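Local coordinates for protein UDP-glucose:anthocyanidin 3-O-glucosyltransferase (Clitoria ternatea, PDB 4REL) that belongs to the plant UDP-glycosyltransferases and adopts the GT-B fold, in which two domains built on parallel beta-sheets flank a ligand-binding cleft, at residues A[350-354]-A[355-359]; A[371-374]-A[375-379]; A[388-392]-A[393-397]. All coordinates share one frame; numbering follows the deposited sequence. Where two conformers were deposited one is given.

Interaction 1 (A[350-354]-A[355-359]); sequences MESVS and NGVPM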
loop_
_atom_site.group_PDB
_atom_site.type_symbol
_atom_site.label_atom_id
_atom_site.label_comp_id
_atom_site.label_asym_id
_atom_site.label_seq_id
_atom_site.Cartn_x
_atom_site.Cartn_y
_atom_site.Cartn_z
ATOM N N MET A 350 -3.294 -4.852 -4.382
ATOM C CA MET A 350 -4.554 -4.324 -4.892
ATOM C C MET A 350 -4.649 -4.519 -6.401
ATOM O O MET A 350 -5.672 -4.980 -6.910
ATOM C CB MET A 350 -4.674 -2.831 -4.538
ATOM C CG MET A 350 -5.992 -2.183 -4.930
ATOM S SD MET A 350 -6.139 -1.695 -6.671
ATOM C CE MET A 350 -5.152 -0.202 -6.725
ATOM N N GLU A 351 -3.574 -4.170 -7.109
ATOM C CA GLU A 351 -3.546 -4.277 -8.562
ATOM C C GLU A 351 -3.597 -5.739 -8.984
ATOM O O GLU A 351 -4.243 -6.088 -9.972
ATOM C CB GLU A 351 -2.295 -3.593 -9.142
ATOM C CG GLU A 351 -2.359 -2.065 -9.098
ATOM C CD GLU A 351 -1.109 -1.385 -9.638
ATOM O OE1 GLU A 351 -0.113 -2.074 -9.933
ATOM O OE2 GLU A 351 -1.119 -0.145 -9.758
ATOM N N SER A 352 -2.917 -6.596 -8.239
ATOM C CA SER A 352 -2.903 -8.008 -8.612
ATOM C C SER A 352 -4.288 -8.640 -8.467
ATOM O O SER A 352 -4.777 -9.312 -9.384
ATOM C CB SER A 352 -1.877 -8.768 -7.780
ATOM O OG SER A 352 -1.428 -9.923 -8.472
ATOM N N VAL A 353 -4.937 -8.425 -7.328
ATOM C CA VAL A 353 -6.220 -9.092 -7.107
ATOM C C VAL A 353 -7.316 -8.511 -7.993
ATOM O O VAL A 353 -8.230 -9.225 -8.399
ATOM C CB VAL A 353 -6.664 -9.103 -5.620
ATOM C CG1 VAL A 353 -5.638 -9.846 -4.756
ATOM C CG2 VAL A 353 -6.892 -7.691 -5.103
ATOM N N SER A 354 -7.222 -7.227 -8.316
ATOM C CA SER A 354 -8.250 -6.623 -9.153
ATOM C C SER A 354 -8.133 -7.105 -10.598
ATOM O O SER A 354 -9.073 -6.984 -11.377
ATOM C CB SER A 354 -8.225 -5.091 -9.068
ATOM O OG SER A 354 -6.990 -4.577 -9.516
ATOM N N ASN A 355 -6.984 -7.684 -10.944
ATOM C CA ASN A 355 -6.762 -8.189 -12.293
ATOM C C ASN A 355 -6.766 -9.713 -12.420
ATOM O O ASN A 355 -6.522 -10.249 -13.503
ATOM C CB ASN A 355 -5.458 -7.619 -12.860
ATOM C CG ASN A 355 -5.593 -6.172 -13.264
ATOM O OD1 ASN A 355 -6.313 -5.849 -14.211
ATOM N ND2 ASN A 355 -4.899 -5.285 -12.557
ATOM N N GLY A 356 -7.041 -10.408 -11.320
ATOM C CA GLY A 356 -7.094 -11.864 -11.321
ATOM C C GLY A 356 -5.736 -12.543 -11.466
ATOM O O GLY A 356 -5.641 -13.658 -11.972
ATOM N N VAL A 357 -4.675 -11.885 -11.016
ATOM C CA VAL A 357 -3.350 -12.488 -11.129
ATOM C C VAL A 357 -2.940 -13.098 -9.796
ATOM O O VAL A 357 -2.858 -12.391 -8.786
ATOM C CB VAL A 357 -2.296 -11.469 -11.580
ATOM C CG1 VAL A 357 -0.915 -12.137 -11.632
ATOM C CG2 VAL A 357 -2.665 -10.918 -12.938
ATOM N N PRO A 358 -2.684 -14.415 -9.782
ATOM C CA PRO A 358 -2.283 -15.095 -8.547
ATOM C C PRO A 358 -0.856 -14.710 -8.164
ATOM O O PRO A 358 -0.108 -14.230 -9.019
ATOM C CB PRO A 358 -2.375 -16.578 -8.919
ATOM C CG PRO A 358 -2.171 -16.605 -10.392
ATOM C CD PRO A 358 -2.820 -15.350 -10.914
ATOM N N MET A 359 -0.483 -14.889 -6.900
ATOM C CA MET A 359 0.798 -14.354 -6.434
ATOM C C MET A 359 1.722 -15.379 -5.793
ATOM O O MET A 359 1.272 -16.359 -5.221
ATOM C CB MET A 359 0.549 -13.211 -5.447
ATOM C CG MET A 359 0.101 -11.925 -6.120
ATOM S SD MET A 359 -0.602 -10.723 -4.981
ATOM C CE MET A 359 -2.253 -11.398 -4.757
#
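S352 and V357 hold the end of a helix by a paired exchange: S352 OG donates to V357 O at 2.9 Å, and V357 N returns to S352 O at 3.0 Å in a nearly straight bond (167°). With chi1 at -154°, the hydroxyl lies across CB from its own backbone N, and it meets V357 O from above the carbonyl plane rather than on a lone pair. S352 O takes a second donor, N355 N, at 3.2 Å; the two N-H groups come from opposite faces of that carbonyl. G356 is the first residue to leave helical conformation, with a positive phi of 71° that suits glycine, and its N adds a weak bond to V353 O. This bond, the one from V357 N to S352 O and the positive phi make a Schellman motif, a standard C-terminal helix stop; the S352 hydroxyl bond is added to it.

Packing is tight where M359 folds back alongside S352, with M359 CG 3.4 Å from S352 OG and M359 SD 3.6 Å from S352 CB. The bend at chi3 then carries M359 CE to within 3.7 Å of V353 CG1.

The other flank is more open, because E351, S354 and N355 are all partly exposed. Here N355 ND2 binds E351 O at 2.8 Å, tilted out of both the amide and the carbonyl plane, so a side chain supplements the weak backbone bond from N355 N to the same oxygen. The E351 carboxylate instead leads away to Q328, S329 and N347.

F340 of strand 337-342 packs on S352, V357 and M359, helix 409-425 lies against V353, S354 and P358, and L332 of helix 328-332 touches E351 and N355. M359 itself opens strand 359-361, pairing with V381 and V383.

Interaction 2 (A[371-374]-A[375-379]); sequences AARV and IQDIW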
loop_
_atom_site.group_PDB
_atom_site.type_symbol
_atom_site.label_atom_id
_atom_site.label_comp_id
_atom_site.label_asym_id
_atom_site.label_seq_id
_atom_site.Cartn_x
_atom_site.Cartn_y
_atom_site.Cartn_z
ATOM N N ALA A 371 -0.228 -9.284 4.585
ATOM C CA ALA A 371 -0.742 -9.414 3.232
ATOM C C ALA A 371 -0.458 -10.795 2.662
ATOM O O ALA A 371 -1.344 -11.417 2.058
ATOM C CB ALA A 371 -0.163 -8.324 2.328
ATOM N N ALA A 372 0.770 -11.278 2.860
ATOM C CA ALA A 372 1.168 -12.573 2.330
ATOM C C ALA A 372 0.291 -13.672 2.930
ATOM O O ALA A 372 -0.156 -14.577 2.222
ATOM C CB ALA A 372 2.652 -12.844 2.609
ATOM N N ARG A 373 0.050 -13.598 4.234
ATOM C CA ARG A 373 -0.796 -14.589 4.904
ATOM C C ARG A 373 -2.240 -14.541 4.396
ATOM O O ARG A 373 -2.867 -15.584 4.197
ATOM C CB ARG A 373 -0.772 -14.398 6.429
ATOM C CG ARG A 373 -1.641 -15.418 7.205
ATOM C CD ARG A 373 -1.080 -16.841 7.080
ATOM N NE ARG A 373 0.311 -16.864 7.510
ATOM C CZ ARG A 373 1.190 -17.806 7.187
ATOM N NH1 ARG A 373 0.825 -18.840 6.434
ATOM N NH2 ARG A 373 2.437 -17.713 7.618
ATOM N N VAL A 374 -2.783 -13.335 4.222
ATOM C CA VAL A 374 -4.147 -13.197 3.712
ATOM C C VAL A 374 -4.223 -13.808 2.313
ATOM O O VAL A 374 -5.139 -14.574 1.988
ATOM C CB VAL A 374 -4.612 -11.721 3.701
ATOM C CG1 VAL A 374 -5.945 -11.576 2.973
ATOM C CG2 VAL A 374 -4.730 -11.186 5.126
ATOM N N ILE A 375 -3.223 -13.500 1.500
ATOM C CA ILE A 375 -3.179 -14.013 0.134
ATOM C C ILE A 375 -3.174 -15.548 0.107
ATOM O O ILE A 375 -3.934 -16.176 -0.629
ATOM C CB ILE A 375 -1.950 -13.449 -0.616
ATOM C CG1 ILE A 375 -2.225 -12.005 -1.039
ATOM C CG2 ILE A 375 -1.636 -14.297 -1.838
ATOM C CD1 ILE A 375 -0.968 -11.201 -1.379
ATOM N N GLN A 376 -2.319 -16.159 0.916
ATOM C CA GLN A 376 -2.202 -17.612 0.883
ATOM C C GLN A 376 -3.342 -18.343 1.597
ATOM O O GLN A 376 -3.855 -19.338 1.084
ATOM C CB GLN A 376 -0.883 -18.072 1.501
ATOM C CG GLN A 376 -0.662 -19.585 1.375
ATOM C CD GLN A 376 0.610 -20.056 2.047
ATOM O OE1 GLN A 376 1.690 -20.062 1.443
ATOM N NE2 GLN A 376 0.491 -20.460 3.318
ATOM N N ASP A 377 -3.716 -17.878 2.788
ATOM C CA ASP A 377 -4.576 -18.692 3.669
ATOM C C ASP A 377 -6.026 -18.233 3.790
ATOM O O ASP A 377 -6.891 -18.987 4.247
ATOM C CB ASP A 377 -3.945 -18.820 5.060
ATOM C CG ASP A 377 -2.724 -19.720 5.064
ATOM O OD1 ASP A 377 -2.402 -20.294 4.007
ATOM O OD2 ASP A 377 -2.088 -19.857 6.128
ATOM N N ILE A 378 -6.296 -17.006 3.372
ATOM C CA ILE A 378 -7.651 -16.482 3.437
ATOM C C ILE A 378 -8.276 -16.408 2.039
ATOM O O ILE A 378 -9.205 -17.161 1.732
ATOM C CB ILE A 378 -7.692 -15.130 4.169
ATOM C CG1 ILE A 378 -7.209 -15.319 5.609
ATOM C CG2 ILE A 378 -9.099 -14.549 4.151
ATOM C CD1 ILE A 378 -7.231 -14.029 6.436
ATOM N N TRP A 379 -7.755 -15.527 1.187
ATOM C CA TRP A 379 -8.200 -15.468 -0.209
ATOM C C TRP A 379 -7.827 -16.719 -0.993
ATOM O O TRP A 379 -8.522 -17.089 -1.948
ATOM C CB TRP A 379 -7.578 -14.270 -0.916
ATOM C CG TRP A 379 -7.911 -12.944 -0.315
ATOM C CD1 TRP A 379 -8.995 -12.630 0.456
ATOM C CD2 TRP A 379 -7.139 -11.746 -0.429
ATOM N NE1 TRP A 379 -8.948 -11.300 0.812
ATOM C CE2 TRP A 379 -7.814 -10.739 0.288
ATOM C CE3 TRP A 379 -5.944 -11.424 -1.081
ATOM C CZ2 TRP A 379 -7.329 -9.435 0.378
ATOM C CZ3 TRP A 379 -5.462 -10.138 -0.988
ATOM C CH2 TRP A 379 -6.151 -9.155 -0.262
HETATM O O HOH W 1 2.846 -20.784 5.417
#
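R373 and D377, one helical turn apart, form a salt bridge, with R373 NH1 donating to D377 OD2 at 3.1 Å. The carboxylate oxygen sits near the edge of the guanidinium but is itself met from above its own plane, and the two groups are turned 42° from each other. Bends at chi2 and chi3 fold the arginine back to this position. The other carboxylate oxygen is also used: Q376 NE2 gives D377 OD1 a bond of 3.0 Å, which lies in the amide plane of Q376. A water accepts from both R373 NH1 (3.0 Å) and Q376 NE2 (3.2 Å), linking the two donors. Beyond helix 368-378, the beta-alpha-beta crossover from strand 359-361 to 382-384, R373 NE makes a salt bridge to D177, and Q376 OE1 accepts from I384 N.

At the helix end V374 O receives I378 N at 3.0 Å, an ordinary alpha-helical bond, and W379 N at 2.9 Å, five residues on, which marks a wider pi-type turn. Just past it the W379 indole presents one face to V374, whose CG1 lies 3.6 Å from the centroid of the six-membered ring, 20° off its normal: a CH-pi contact. W379 NE1 is satisfied by L217 O.

R373, shared between D377 and D177, probably favours the ionised carboxylate, and bonds to both D377 oxygens would restrict its rotation.

Interaction 3 (A[388-392]-A[393-397]); sequences KVFTK and NGFVK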
loop_
_atom_site.group_PDB
_atom_site.type_symbol
_atom_site.label_atom_id
_atom_site.label_comp_id
_atom_site.label_asym_id
_atom_site.label_seq_id
_atom_site.Cartn_x
_atom_site.Cartn_y
_atom_site.Cartn_z
ATOM N N LYS A 388 10.165 -19.427 2.496
ATOM C CA LYS A 388 9.922 -18.112 3.106
ATOM C C LYS A 388 10.953 -17.053 2.718
ATOM O O LYS A 388 10.819 -15.873 3.054
ATOM C CB LYS A 388 9.769 -18.208 4.628
ATOM C CG LYS A 388 8.702 -19.197 5.069
ATOM C CD LYS A 388 8.739 -19.426 6.572
ATOM C CE LYS A 388 7.769 -20.527 6.985
ATOM N NZ LYS A 388 7.584 -20.595 8.463
ATOM N N VAL A 389 11.998 -17.494 2.028
ATOM C CA VAL A 389 12.968 -16.602 1.418
ATOM C C VAL A 389 13.197 -17.167 0.027
ATOM O O VAL A 389 12.953 -18.355 -0.210
ATOM C CB VAL A 389 14.309 -16.565 2.203
ATOM C CG1 VAL A 389 14.111 -15.995 3.597
ATOM C CG2 VAL A 389 14.913 -17.959 2.286
ATOM N N PHE A 390 13.636 -16.331 -0.905
ATOM C CA PHE A 390 13.879 -16.827 -2.249
ATOM C C PHE A 390 15.073 -17.759 -2.256
ATOM O O PHE A 390 16.146 -17.414 -1.766
ATOM C CB PHE A 390 14.148 -15.679 -3.226
ATOM C CG PHE A 390 12.921 -14.898 -3.603
ATOM C CD1 PHE A 390 11.869 -15.511 -4.275
ATOM C CD2 PHE A 390 12.827 -13.547 -3.306
ATOM C CE1 PHE A 390 10.735 -14.786 -4.637
ATOM C CE2 PHE A 390 11.699 -12.821 -3.659
ATOM C CZ PHE A 390 10.657 -13.436 -4.326
ATOM N N THR A 391 14.865 -18.951 -2.793
ATOM C CA THR A 391 15.955 -19.875 -3.081
ATOM C C THR A 391 15.680 -20.366 -4.486
ATOM O O THR A 391 14.550 -20.293 -4.950
ATOM C CB THR A 391 15.942 -21.093 -2.156
ATOM O OG1 THR A 391 14.739 -21.841 -2.379
ATOM C CG2 THR A 391 16.015 -20.674 -0.685
ATOM N N LYS A 392 16.685 -20.892 -5.166
ATOM C CA LYS A 392 16.468 -21.380 -6.531
ATOM C C LYS A 392 15.446 -22.510 -6.578
ATOM O O LYS A 392 14.440 -22.416 -7.269
ATOM C CB LYS A 392 17.774 -21.824 -7.193
ATOM C CG LYS A 392 17.583 -22.335 -8.623
ATOM C CD LYS A 392 18.896 -22.803 -9.236
ATOM C CE LYS A 392 19.460 -24.003 -8.498
ATOM N NZ LYS A 392 20.800 -24.406 -9.020
ATOM N N ASN A 393 15.685 -23.579 -5.831
ATOM C CA ASN A 393 14.780 -24.720 -5.887
ATOM C C ASN A 393 13.371 -24.411 -5.408
ATOM O O ASN A 393 12.402 -24.839 -6.021
ATOM C CB ASN A 393 15.373 -25.921 -5.138
ATOM C CG ASN A 393 16.600 -26.495 -5.842
ATOM O OD1 ASN A 393 16.866 -26.185 -7.008
ATOM N ND2 ASN A 393 17.350 -27.339 -5.134
ATOM N N GLY A 394 13.260 -23.640 -4.331
ATOM C CA GLY A 394 11.955 -23.320 -3.774
ATOM C C GLY A 394 11.120 -22.457 -4.698
ATOM O O GLY A 394 9.932 -22.703 -4.888
ATOM N N PHE A 395 11.748 -21.439 -5.273
ATOM C CA PHE A 395 11.060 -20.509 -6.162
ATOM C C PHE A 395 10.650 -21.211 -7.464
ATOM O O PHE A 395 9.554 -20.972 -7.975
ATOM C CB PHE A 395 11.962 -19.295 -6.415
ATOM C CG PHE A 395 11.322 -18.189 -7.212
ATOM C CD1 PHE A 395 9.949 -18.020 -7.250
ATOM C CD2 PHE A 395 12.120 -17.308 -7.919
ATOM C CE1 PHE A 395 9.390 -17.003 -7.993
ATOM C CE2 PHE A 395 11.569 -16.283 -8.664
ATOM C CZ PHE A 395 10.199 -16.128 -8.700
ATOM N N VAL A 396 11.512 -22.081 -7.990
ATOM C CA VAL A 396 11.148 -22.868 -9.168
ATOM C C VAL A 396 9.886 -23.675 -8.882
ATOM O O VAL A 396 8.984 -23.743 -9.717
ATOM C CB VAL A 396 12.295 -23.822 -9.614
ATOM C CG1 VAL A 396 11.779 -24.880 -10.582
ATOM C CG2 VAL A 396 13.419 -23.038 -10.261
ATOM N N LYS A 397 9.819 -24.288 -7.699
ATOM C CA LYS A 397 8.635 -25.062 -7.334
ATOM C C LYS A 397 7.387 -24.187 -7.279
ATOM O O LYS A 397 6.349 -24.581 -7.791
ATOM C CB LYS A 397 8.843 -25.824 -6.019
ATOM C CG LYS A 397 9.842 -26.977 -6.152
ATOM C CD LYS A 397 10.115 -27.664 -4.820
ATOM C CE LYS A 397 11.200 -28.733 -4.971
ATOM N NZ LYS A 397 11.441 -29.477 -3.704
#
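F390 directs its ring edge at one face of F395, with F390 CE1 standing over the ring centre and F390 CD1 4.0 Å from F395 CG. The centroids of the F390 and F395 rings are 5.1 Å apart and the planes meet at 57°, an edge-to-face pair that leans well away from perpendicular. The two side chains lie side by side and point the same way, although one leaves an extended loop and the other the first turn of helix 392-403.

The link between them is T391, which occupies the N-cap position. Its OG1 accepts from G394 N at 3.0 Å (142° at the hydrogen), and a chi1 of 63° is consistent with this, placing the hydroxyl between its own backbone N and carbonyl carbon. The backbone oxygen of the same residue takes the next amide: T391 O receives F395 N at 3.0 Å. F395 CB also sits 3.1 Å from T391 O, so the aromatic side chain leaves the helix directly beside the capping residue. One residue on, K392 O accepts from V396 N at 3.0 Å and is flanked by V396 CG2 at 3.2 Å.

The rings share an apolar lining. V341 of strand 337-342 and V385 touch both, while V285 and A288 of helix 279-292 contact F390 and F395 respectively. E281 of that helix accepts from F390 N and so secures the loop just before the cap.

Two kinds of chemistry thus start this helix. A hydroxyl satisfies an amide of its first turn and probably offsets part of the helix dipole without bringing in a charge, while a buried aromatic pair packs the incoming loop against the same turn, probably through dispersion and ring electrostatics.

The three contacts follow one another along the chain, all in the domain built on the six-stranded parallel sheet. Interaction 1 ends helix 346-354 and enters strand 359-361; interaction 2 closes helix 368-378, which connects that strand to 382-384; interaction 3 starts helix 392-403 beyond it. Interactions 1 and 2 have centres 12 Å apart and pack directly, M359 CE lying 3.6 Å from I375 CD1 and V353 CG1 3.8 Å from W379 CZ3. Interaction 3 touches neither, lying 21 Å from interaction 1 and 18 Å from interaction 2 between centres. In interaction 2 the A371 side chain is about 9 Å from the bound 3,5,7-trihydroxy-2-(4-hydroxyphenyl)-4H-chromen-4-one. All three thus mark helix ends around this GT-B domain's later strands.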